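Local coordinates for protein phiAB6 tailspike (Unidentified phage, PDB 5JS4) that forms the trimeric beta-helical tailspike of a phage and fragments the exopolysaccharide of Acinetobacter baumannii, at residues 278-287 with 307-318. Sequence-based numbering, arbitrary orientation.
Sequences LGAKGRYILK and EFYYNLGCIDVD
Ile315 and Leu286 pack together on the inner face of two parallel strands, 282-286 and 313-318, near the N-terminal end of the right-handed beta-helix, and Leu278 joins them from the loop before strand 282-286. Ile315 CG2 meets Leu286 CD1 at 3.5 Å, tight for two methyl groups, while Ile315 CG1 rests against Leu278 CD1. Phe263 of helix 260-268 touches all three side chains, and Phe330 of strand 328-333, on another sheet of the beta-helix, packs on Ile315 and Leu286. Five backbone bonds join the strands as successive rungs of the solenoid; Gly282 N also bonds Leu312 O, just before strand 313-318.

On the outer face Ile285 CD1 lies along Asp316 CB, and beyond them Arg283 reaches across the neighbouring strand. With CG anti to the backbone N (chi1 -178°) and the chain extended to NE, its guanidinium arrives edge-on to Asp316. Arg283 NE meets the anti lone pair of Asp316 OD2 at 2.8 Å, and NH2 takes the same oxygen nearly along its C-O axis. Arg283 NH1 makes a salt bridge to Glu307 OE1 (2.7 Å) and also bonds Asn311 OD1 from above that amide's carbonyl plane; Tyr310 CB lies over one guanidinium face. A water links NH2 to Glu307 OE2. Asp316 OD1 is held by Ser345. Arg283 is thus fixed in rotation and its charge probably balanced by two carboxylates, tying the helix to the strands beside Tyr310 and Arg343, which line a malonate-occupied pocket.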
ATOM      1  N   LEU A 278     -28.417  22.242  -1.103  1.00 13.99           N
ATOM      2  CA  LEU A 278     -29.610  22.167  -0.273  1.00 14.59           C
ATOM      3  C   LEU A 278     -29.556  23.239   0.807  1.00 15.13           C
ATOM      4  O   LEU A 278     -28.481  23.734   1.149  1.00 16.38           O
ATOM      5  CB  LEU A 278     -29.721  20.792   0.376  1.00 15.13           C
ATOM      6  CG  LEU A 278     -29.719  19.588  -0.566  1.00 15.05           C
ATOM      7  CD1 LEU A 278     -29.867  18.312   0.244  1.00 15.13           C
ATOM      8  CD2 LEU A 278     -30.819  19.688  -1.619  1.00 15.13           C
ATOM      9  N   GLY A 279     -30.724  23.599   1.330  1.00 15.15           N
ATOM     10  CA  GLY A 279     -30.819  24.506   2.474  1.00 14.80           C
ATOM     11  C   GLY A 279     -30.352  23.839   3.753  1.00 14.19           C
ATOM     12  O   GLY A 279     -30.045  22.647   3.761  1.00 14.63           O
ATOM     13  N   ALA A 280     -30.313  24.602   4.842  1.00 14.20           N
ATOM     14  CA  ALA A 280     -29.724  24.126   6.097  1.00 15.00           C
ATOM     15  C   ALA A 280     -30.416  22.879   6.632  1.00 15.45           C
ATOM     16  O   ALA A 280     -29.758  21.905   6.997  1.00 15.29           O
ATOM     17  CB  ALA A 280     -29.750  25.226   7.144  1.00 15.40           C
ATOM     18  N   LYS A 281     -31.744  22.916   6.672  1.00 15.66           N
ATOM     19  CA  LYS A 281     -32.538  21.801   7.172  1.00 16.31           C
ATOM     20  C   LYS A 281     -33.610  21.449   6.156  1.00 16.19           C
ATOM     21  O   LYS A 281     -34.299  22.332   5.644  1.00 16.15           O
ATOM     22  CB  LYS A 281     -33.198  22.166   8.504  1.00 17.65           C
ATOM     23  CG  LYS A 281     -33.980  21.026   9.143  1.00 18.95           C
ATOM     24  CD  LYS A 281     -34.967  21.526  10.186  1.00 21.22           C
ATOM     25  CE  LYS A 281     -35.965  20.447  10.570  1.00 24.73           C
ATOM     26  NZ  LYS A 281     -35.328  19.344  11.329  1.00 28.17           N
ATOM     27  N   GLY A 282     -33.762  20.164   5.866  1.00 14.86           N
ATOM     28  CA  GLY A 282     -34.868  19.736   5.032  1.00 15.59           C
ATOM     29  C   GLY A 282     -34.785  18.320   4.518  1.00 15.15           C
ATOM     30  O   GLY A 282     -33.711  17.826   4.173  1.00 15.61           O
ATOM     31  N   ARG A 283     -35.945  17.678   4.476  1.00 15.53           N
ATOM     32  CA  ARG A 283     -36.121  16.388   3.842  1.00 14.94           C
ATOM     33  C   ARG A 283     -36.815  16.674   2.513  1.00 14.63           C
ATOM     34  O   ARG A 283     -38.032  16.883   2.465  1.00 15.96           O
ATOM     35  CB  ARG A 283     -36.959  15.481   4.738  1.00 15.07           C
ATOM     36  CG  ARG A 283     -37.161  14.080   4.197  1.00 15.60           C
ATOM     37  CD  ARG A 283     -37.593  13.134   5.303  1.00 16.37           C
ATOM     38  NE  ARG A 283     -37.719  11.760   4.832  1.00 17.52           N
ATOM     39  CZ  ARG A 283     -37.833  10.694   5.621  1.00 18.03           C
ATOM     40  NH1 ARG A 283     -37.835  10.821   6.946  1.00 18.16           N
ATOM     41  NH2 ARG A 283     -37.945   9.486   5.078  1.00 20.11           N
ATOM     42  N   TYR A 284     -36.022  16.725   1.447  1.00 14.49           N
ATOM     43  CA  TYR A 284     -36.488  17.202   0.148  1.00 14.36           C
ATOM     44  C   TYR A 284     -37.063  16.067  -0.693  1.00 15.32           C
ATOM     45  O   TYR A 284     -36.329  15.190  -1.152  1.00 15.32           O
ATOM     46  CB  TYR A 284     -35.345  17.891  -0.603  1.00 14.08           C
ATOM     47  CG  TYR A 284     -34.862  19.178   0.039  1.00 13.80           C
ATOM     48  CD1 TYR A 284     -33.848  19.171   0.992  1.00 13.55           C
ATOM     49  CD2 TYR A 284     -35.415  20.406  -0.318  1.00 13.57           C
ATOM     50  CE1 TYR A 284     -33.401  20.347   1.575  1.00 13.92           C
ATOM     51  CE2 TYR A 284     -34.975  21.587   0.257  1.00 13.66           C
ATOM     52  CZ  TYR A 284     -33.969  21.557   1.200  1.00 13.92           C
ATOM     53  OH  TYR A 284     -33.532  22.734   1.770  1.00 14.52           O
ATOM     54  N   ILE A 285     -38.379  16.095  -0.894  1.00 16.18           N
ATOM     55  CA  ILE A 285     -39.061  15.070  -1.677  1.00 16.67           C
ATOM     56  C   ILE A 285     -38.929  15.368  -3.167  1.00 16.68           C
ATOM     57  O   ILE A 285     -39.148  16.501  -3.603  1.00 16.93           O
ATOM     58  CB  ILE A 285     -40.562  14.977  -1.319  1.00 17.65           C
ATOM     59  CG1 ILE A 285     -40.769  14.765   0.187  1.00 18.47           C
ATOM     60  CG2 ILE A 285     -41.245  13.870  -2.115  1.00 18.18           C
ATOM     61  CD1 ILE A 285     -40.047  13.573   0.778  1.00 19.46           C
ATOM     62  N   LEU A 286     -38.568  14.342  -3.936  1.00 16.47           N
ATOM     63  CA  LEU A 286     -38.528  14.425  -5.393  1.00 17.30           C
ATOM     64  C   LEU A 286     -39.416  13.340  -5.984  1.00 17.90           C
ATOM     65  O   LEU A 286     -39.193  12.157  -5.738  1.00 17.98           O
ATOM     66  CB  LEU A 286     -37.099  14.248  -5.904  1.00 18.27           C
ATOM     67  CG  LEU A 286     -36.099  15.327  -5.484  1.00 19.41           C
ATOM     68  CD1 LEU A 286     -34.701  14.930  -5.916  1.00 20.71           C
ATOM     69  CD2 LEU A 286     -36.470  16.682  -6.066  1.00 20.24           C
ATOM     70  N   LYS A 287     -40.425  13.751  -6.753  1.00 18.89           N
ATOM     71  CA  LYS A 287     -41.339  12.811  -7.420  1.00 18.83           C
ATOM     72  C   LYS A 287     -41.126  12.757  -8.933  1.00 18.77           C
ATOM     73  O   LYS A 287     -41.780  11.979  -9.631  1.00 20.49           O
ATOM     74  CB  LYS A 287     -42.793  13.185  -7.122  1.00 19.19           C
ATOM     75  CG  LYS A 287     -43.129  13.205  -5.643  1.00 20.77           C
ATOM     76  CD  LYS A 287     -44.618  13.381  -5.404  1.00 21.83           C
ATOM     77  CE  LYS A 287     -44.915  13.480  -3.918  1.00 24.52           C
ATOM     78  NZ  LYS A 287     -46.370  13.639  -3.645  1.00 27.05           N
ATOM     79  N   GLU A 307     -33.669   7.599  10.358  1.00 16.07           N
ATOM     80  CA  GLU A 307     -34.688   8.638  10.180  1.00 16.14           C
ATOM     81  C   GLU A 307     -34.283   9.963  10.824  1.00 14.83           C
ATOM     82  O   GLU A 307     -34.645  11.030  10.326  1.00 14.81           O
ATOM     83  CB  GLU A 307     -36.039   8.176  10.743  1.00 17.21           C
ATOM     84  CG  GLU A 307     -36.660   6.993  10.011  1.00 19.63           C
ATOM     85  CD  GLU A 307     -37.091   7.310   8.589  1.00 19.95           C
ATOM     86  OE1 GLU A 307     -37.464   8.467   8.303  1.00 20.85           O
ATOM     87  OE2 GLU A 307     -37.065   6.387   7.748  1.00 23.08           O
ATOM     88  N   PHE A 308     -33.535   9.890  11.925  1.00 14.80           N
ATOM     89  CA  PHE A 308     -33.031  11.082  12.604  1.00 15.20           C
ATOM     90  C   PHE A 308     -32.301  11.995  11.622  1.00 14.84           C
ATOM     91  O   PHE A 308     -32.542  13.200  11.597  1.00 14.55           O
ATOM     92  CB  PHE A 308     -32.104  10.700  13.766  1.00 16.52           C
ATOM     93  CG  PHE A 308     -31.483  11.881  14.464  1.00 17.22           C
ATOM     94  CD1 PHE A 308     -32.168  12.553  15.467  1.00 19.13           C
ATOM     95  CD2 PHE A 308     -30.211  12.321  14.120  1.00 18.02           C
ATOM     96  CE1 PHE A 308     -31.597  13.638  16.113  1.00 20.13           C
ATOM     97  CE2 PHE A 308     -29.637  13.407  14.760  1.00 18.86           C
ATOM     98  CZ  PHE A 308     -30.331  14.066  15.758  1.00 20.14           C
ATOM     99  N   TYR A 309     -31.421  11.420  10.808  1.00 14.67           N
ATOM    100  CA  TYR A 309     -30.645  12.220   9.860  1.00 14.87           C
ATOM    101  C   TYR A 309     -31.448  12.567   8.601  1.00 14.43           C
ATOM    102  O   TYR A 309     -31.297  13.668   8.070  1.00 15.18           O
ATOM    103  CB  TYR A 309     -29.281  11.562   9.563  1.00 15.31           C
ATOM    104  CG  TYR A 309     -28.407  11.581  10.806  1.00 15.92           C
ATOM    105  CD1 TYR A 309     -27.812  12.766  11.243  1.00 16.67           C
ATOM    106  CD2 TYR A 309     -28.237  10.439  11.587  1.00 17.51           C
ATOM    107  CE1 TYR A 309     -27.055  12.805  12.403  1.00 16.63           C
ATOM    108  CE2 TYR A 309     -27.473  10.468  12.744  1.00 16.95           C
ATOM    109  CZ  TYR A 309     -26.887  11.652  13.151  1.00 16.78           C
ATOM    110  OH  TYR A 309     -26.140  11.682  14.310  1.00 18.49           O
ATOM    111  N   TYR A 310     -32.336  11.675   8.155  1.00 14.31           N
ATOM    112  CA  TYR A 310     -33.183  11.979   6.990  1.00 14.31           C
ATOM    113  C   TYR A 310     -34.069  13.197   7.259  1.00 14.41           C
ATOM    114  O   TYR A 310     -34.298  14.016   6.369  1.00 15.01           O
ATOM    115  CB  TYR A 310     -34.093  10.806   6.588  1.00 14.79           C
ATOM    116  CG  TYR A 310     -33.437   9.446   6.477  1.00 15.65           C
ATOM    117  CD1 TYR A 310     -32.094   9.305   6.131  1.00 16.24           C
ATOM    118  CD2 TYR A 310     -34.183   8.289   6.689  1.00 15.87           C
ATOM    119  CE1 TYR A 310     -31.509   8.052   6.033  1.00 16.92           C
ATOM    120  CE2 TYR A 310     -33.608   7.034   6.595  1.00 16.64           C
ATOM    121  CZ  TYR A 310     -32.274   6.920   6.265  1.00 17.24           C
ATOM    122  OH  TYR A 310     -31.703   5.673   6.168  1.00 18.82           O
ATOM    123  N   ASN A 311     -34.579  13.299   8.484  1.00 14.69           N
ATOM    124  CA  ASN A 311     -35.446  14.413   8.865  1.00 14.58           C
ATOM    125  C   ASN A 311     -34.708  15.743   8.966  1.00 15.09           C
ATOM    126  O   ASN A 311     -35.303  16.796   8.746  1.00 17.62           O
ATOM    127  CB  ASN A 311     -36.162  14.113  10.186  1.00 14.91           C
ATOM    128  CG  ASN A 311     -37.285  13.107  10.024  1.00 15.80           C
ATOM    129  OD1 ASN A 311     -37.817  12.925   8.931  1.00 16.25           O
ATOM    130  ND2 ASN A 311     -37.659  12.458  11.117  1.00 16.55           N
ATOM    131  N   LEU A 312     -33.420  15.693   9.299  1.00 14.26           N
ATOM    132  CA  LEU A 312     -32.608  16.905   9.397  1.00 14.33           C
ATOM    133  C   LEU A 312     -32.118  17.377   8.031  1.00 14.18           C
ATOM    134  O   LEU A 312     -32.116  18.573   7.750  1.00 14.71           O
ATOM    135  CB  LEU A 312     -31.421  16.686  10.334  1.00 14.97           C
ATOM    136  CG  LEU A 312     -31.774  16.471  11.809  1.00 16.01           C
ATOM    137  CD1 LEU A 312     -30.527  16.152  12.613  1.00 16.33           C
ATOM    138  CD2 LEU A 312     -32.493  17.675  12.398  1.00 16.52           C
ATOM    139  N   GLY A 313     -31.703  16.444   7.183  1.00 13.48           N
ATOM    140  CA  GLY A 313     -31.164  16.816   5.884  1.00 13.74           C
ATOM    141  C   GLY A 313     -30.942  15.653   4.943  1.00 13.39           C
ATOM    142  O   GLY A 313     -30.055  14.828   5.161  1.00 13.69           O
ATOM    143  N   CYS A 314     -31.749  15.587   3.891  1.00 13.24           N
ATOM    144  CA  CYS A 314     -31.540  14.606   2.839  1.00 13.71           C
ATOM    145  C   CYS A 314     -32.370  14.921   1.609  1.00 13.12           C
ATOM    146  O   CYS A 314     -33.279  15.753   1.651  1.00 13.59           O
ATOM    147  CB  CYS A 314     -31.889  13.189   3.320  1.00 13.94           C
ATOM    148  SG  CYS A 314     -33.658  12.806   3.380  1.00 15.42           S
ATOM    149  N   ILE A 315     -32.024  14.251   0.516  1.00 12.89           N
ATOM    150  CA  ILE A 315     -32.895  14.137  -0.643  1.00 13.82           C
ATOM    151  C   ILE A 315     -33.638  12.812  -0.495  1.00 14.45           C
ATOM    152  O   ILE A 315     -33.025  11.779  -0.241  1.00 14.58           O
ATOM    153  CB  ILE A 315     -32.093  14.181  -1.956  1.00 14.33           C
ATOM    154  CG1 ILE A 315     -31.504  15.581  -2.146  1.00 14.77           C
ATOM    155  CG2 ILE A 315     -32.975  13.802  -3.141  1.00 15.23           C
ATOM    156  CD1 ILE A 315     -30.507  15.699  -3.278  1.00 15.17           C
ATOM    157  N   ASP A 316     -34.960  12.860  -0.631  1.00 14.89           N
ATOM    158  CA  ASP A 316     -35.808  11.688  -0.465  1.00 15.37           C
ATOM    159  C   ASP A 316     -36.596  11.496  -1.756  1.00 15.20           C
ATOM    160  O   ASP A 316     -37.610  12.161  -1.993  1.00 16.21           O
ATOM    161  CB  ASP A 316     -36.725  11.879   0.745  1.00 16.35           C
ATOM    162  CG  ASP A 316     -37.479  10.616   1.133  1.00 17.51           C
ATOM    163  OD1 ASP A 316     -37.599   9.692   0.304  1.00 18.34           O
ATOM    164  OD2 ASP A 316     -37.956  10.554   2.288  1.00 18.75           O
ATOM    165  N   VAL A 317     -36.100  10.598  -2.601  1.00 14.98           N
ATOM    166  CA  VAL A 317     -36.711  10.321  -3.895  1.00 15.52           C
ATOM    167  C   VAL A 317     -37.922   9.415  -3.695  1.00 16.49           C
ATOM    168  O   VAL A 317     -37.829   8.383  -3.033  1.00 16.22           O
ATOM    169  CB  VAL A 317     -35.700   9.654  -4.851  1.00 16.22           C
ATOM    170  CG1 VAL A 317     -36.354   9.297  -6.179  1.00 16.68           C
ATOM    171  CG2 VAL A 317     -34.508  10.572  -5.081  1.00 16.49           C
ATOM    172  N   ASP A 318     -39.057   9.815  -4.263  1.00 17.15           N
ATOM    173  CA  ASP A 318     -40.291   9.042  -4.146  1.00 17.97           C
ATOM    174  C   ASP A 318     -40.296   7.912  -5.172  1.00 18.29           C
ATOM    175  O   ASP A 318     -40.661   8.111  -6.332  1.00 19.40           O
ATOM    176  CB  ASP A 318     -41.504   9.954  -4.338  1.00 18.69           C
ATOM    177  CG  ASP A 318     -42.826   9.225  -4.176  1.00 20.93           C
ATOM    178  OD1 ASP A 318     -42.827   8.020  -3.838  1.00 20.72           O
ATOM    179  OD2 ASP A 318     -43.870   9.871  -4.388  1.00 24.09           O
TER
HETATM  180  O   HOH W   1     -38.794   6.867   5.410  1.00 39.67           O